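T cell receptor gamma chain (Monodelphis domestica, PDB 7L15) forms the gamma chain of a marsupial gamma mu T cell receptor, an antigen-recognition receptor of the T cell surface, with V-set and C1-set immunoglobulin domains. Local coordinates at residues B[14-17]-B[18-21]. Residues are numbered along the deposited sequence; the frame is centred on the assembly and turned at random.
Sequences TRNA and KQSA
Asn16 to Gln19 form a type II beta turn with Ala17 and Lys18 at its corners: Lys18 takes a left-handed backbone conformation (phi 73°), and the Gln19 N to Asn16 O bond that closes the turn is weak at 3.4 Å. A second link spans the same two residues, since the Gln19 side chain reaches across the turn and its OE1 accepts a hydrogen bond from the backbone N of Asn16 at 3.0 Å. The N-H points at the oxygen fairly well (157°), yet the donor stands above the amide plane instead of on a lone pair. The first torsion explains the reach: it sets Gln19 CG beside its own backbone N (chi1 -54°), 3.4 Å from Asn16 O, and the extended chain beyond then carries OE1 to Asn16 N. The turn joins strand 12-16, at the margin of the V-domain sheet next to strand 104-116, to strand 21-28 of the facing sheet, so it is a connection from one sheet to the other at one end of an immunoglobulin beta sandwich. Arg15 bridges the two arms of this connection. Bent at chi2, its side chain crosses that of Gln19 at about a right angle, Arg15 CD lying 3.4 Å from Gln19 OE1. Its NE then donates to Ser20 O at 2.9 Å; the acceptor lies in the guanidinium plane, at its edge. Arg15 NH1 reaches back to Thr14 O at 2.8 Å; Thr14 O lies out of the guanidinium plane, and NH1 in turn is tilted from the Thr14 carbonyl plane. These two bonds together restrain the rotation of the group. The Asn16 amide is engaged elsewhere, its ND2 donating to the carbonyls of Thr116 and Ser118, while backbone bonds from Lys18 and Gln19 to Leu87 tie the turn to a neighbouring loop.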
ATOM      1  N   THR B  14      12.782   7.714  10.265  1.00 51.67           N
ATOM      2  CA  THR B  14      12.769   7.236  11.639  1.00 50.79           C
ATOM      3  C   THR B  14      13.552   8.200  12.516  1.00 51.58           C
ATOM      4  O   THR B  14      14.638   8.653  12.146  1.00 50.02           O
ATOM      5  CB  THR B  14      13.364   5.825  11.760  1.00 53.77           C
ATOM      6  OG1 THR B  14      12.674   4.938  10.883  1.00 48.64           O
ATOM      7  CG2 THR B  14      13.206   5.299  13.179  1.00 52.62           C
ATOM      8  N   ARG B  15      12.988   8.525  13.675  1.00 47.29           N
ATOM      9  CA  ARG B  15      13.608   9.509  14.548  1.00 52.31           C
ATOM     10  C   ARG B  15      13.368   9.114  15.992  1.00 51.02           C
ATOM     11  O   ARG B  15      12.450   8.349  16.301  1.00 49.42           O
ATOM     12  CB  ARG B  15      13.040  10.914  14.300  1.00 55.76           C
ATOM     13  CG  ARG B  15      13.347  11.484  12.928  1.00 47.38           C
ATOM     14  CD  ARG B  15      14.811  11.949  12.841  1.00 52.50           C
ATOM     15  NE  ARG B  15      15.100  12.539  11.537  1.00 53.48           N
ATOM     16  CZ  ARG B  15      15.690  11.891  10.541  1.00 61.68           C
ATOM     17  NH1 ARG B  15      16.068  10.629  10.707  1.00 60.32           N
ATOM     18  NH2 ARG B  15      15.909  12.506   9.385  1.00 59.70           N
ATOM     19  N   ASN B  16      14.193   9.669  16.875  1.00 54.15           N
ATOM     20  CA  ASN B  16      13.914   9.682  18.302  1.00 52.48           C
ATOM     21  C   ASN B  16      13.234  10.995  18.667  1.00 52.31           C
ATOM     22  O   ASN B  16      13.167  11.926  17.861  1.00 52.67           O
ATOM     23  CB  ASN B  16      15.201   9.481  19.113  1.00 53.02           C
ATOM     24  CG  ASN B  16      15.775   8.081  18.950  1.00 56.35           C
ATOM     25  OD1 ASN B  16      16.890   7.904  18.444  1.00 57.10           O
ATOM     26  ND2 ASN B  16      15.011   7.076  19.380  1.00 51.40           N
ATOM     27  N   ALA B  17      12.716  11.059  19.895  1.00 50.34           N
ATOM     28  CA  ALA B  17      11.997  12.250  20.332  1.00 56.20           C
ATOM     29  C   ALA B  17      12.916  13.468  20.322  1.00 57.79           C
ATOM     30  O   ALA B  17      14.138  13.358  20.416  1.00 57.51           O
ATOM     31  CB  ALA B  17      11.418  12.057  21.729  1.00 53.86           C
ATOM     32  N   LYS B  18      12.303  14.643  20.188  1.00 55.16           N
ATOM     33  CA  LYS B  18      12.953  15.948  20.224  1.00 61.47           C
ATOM     34  C   LYS B  18      13.767  16.234  18.962  1.00 60.54           C
ATOM     35  O   LYS B  18      14.300  17.344  18.825  1.00 58.50           O
ATOM     36  CB  LYS B  18      13.841  16.132  21.469  1.00 59.09           C
ATOM     37  CG  LYS B  18      13.180  15.642  22.768  1.00 64.64           C
ATOM     38  CD  LYS B  18      13.889  16.136  24.037  1.00 76.61           C
ATOM     39  CE  LYS B  18      13.324  15.453  25.286  1.00 81.68           C
ATOM     40  NZ  LYS B  18      12.778  16.409  26.299  1.00 85.35           N
ATOM     41  N   GLN B  19      13.862  15.292  18.023  1.00 50.87           N
ATOM     42  CA  GLN B  19      14.543  15.536  16.758  1.00 50.39           C
ATOM     43  C   GLN B  19      13.563  16.188  15.781  1.00 55.71           C
ATOM     44  O   GLN B  19      12.468  16.623  16.149  1.00 53.57           O
ATOM     45  CB  GLN B  19      15.148  14.236  16.223  1.00 54.78           C
ATOM     46  CG  GLN B  19      16.057  13.560  17.246  1.00 60.52           C
ATOM     47  CD  GLN B  19      16.720  12.272  16.762  1.00 60.14           C
ATOM     48  OE1 GLN B  19      16.219  11.584  15.877  1.00 54.06           O
ATOM     49  NE2 GLN B  19      17.872  11.947  17.359  1.00 62.09           N
ATOM     50  N   SER B  20      13.957  16.289  14.519  1.00 49.74           N
ATOM     51  CA  SER B  20      13.116  16.901  13.502  1.00 56.47           C
ATOM     52  C   SER B  20      13.179  16.048  12.244  1.00 58.65           C
ATOM     53  O   SER B  20      13.970  15.108  12.142  1.00 53.21           O
ATOM     54  CB  SER B  20      13.552  18.329  13.188  1.00 59.25           C
ATOM     55  OG  SER B  20      14.747  18.294  12.425  1.00 66.40           O
ATOM     56  N   ALA B  21      12.342  16.386  11.271  1.00 59.16           N
ATOM     57  CA  ALA B  21      12.235  15.550  10.088  1.00 47.96           C
ATOM     58  C   ALA B  21      11.809  16.406   8.912  1.00 52.51           C
ATOM     59  O   ALA B  21      10.876  17.201   9.039  1.00 53.62           O
ATOM     60  CB  ALA B  21      11.227  14.417  10.319  1.00 50.75           C
TER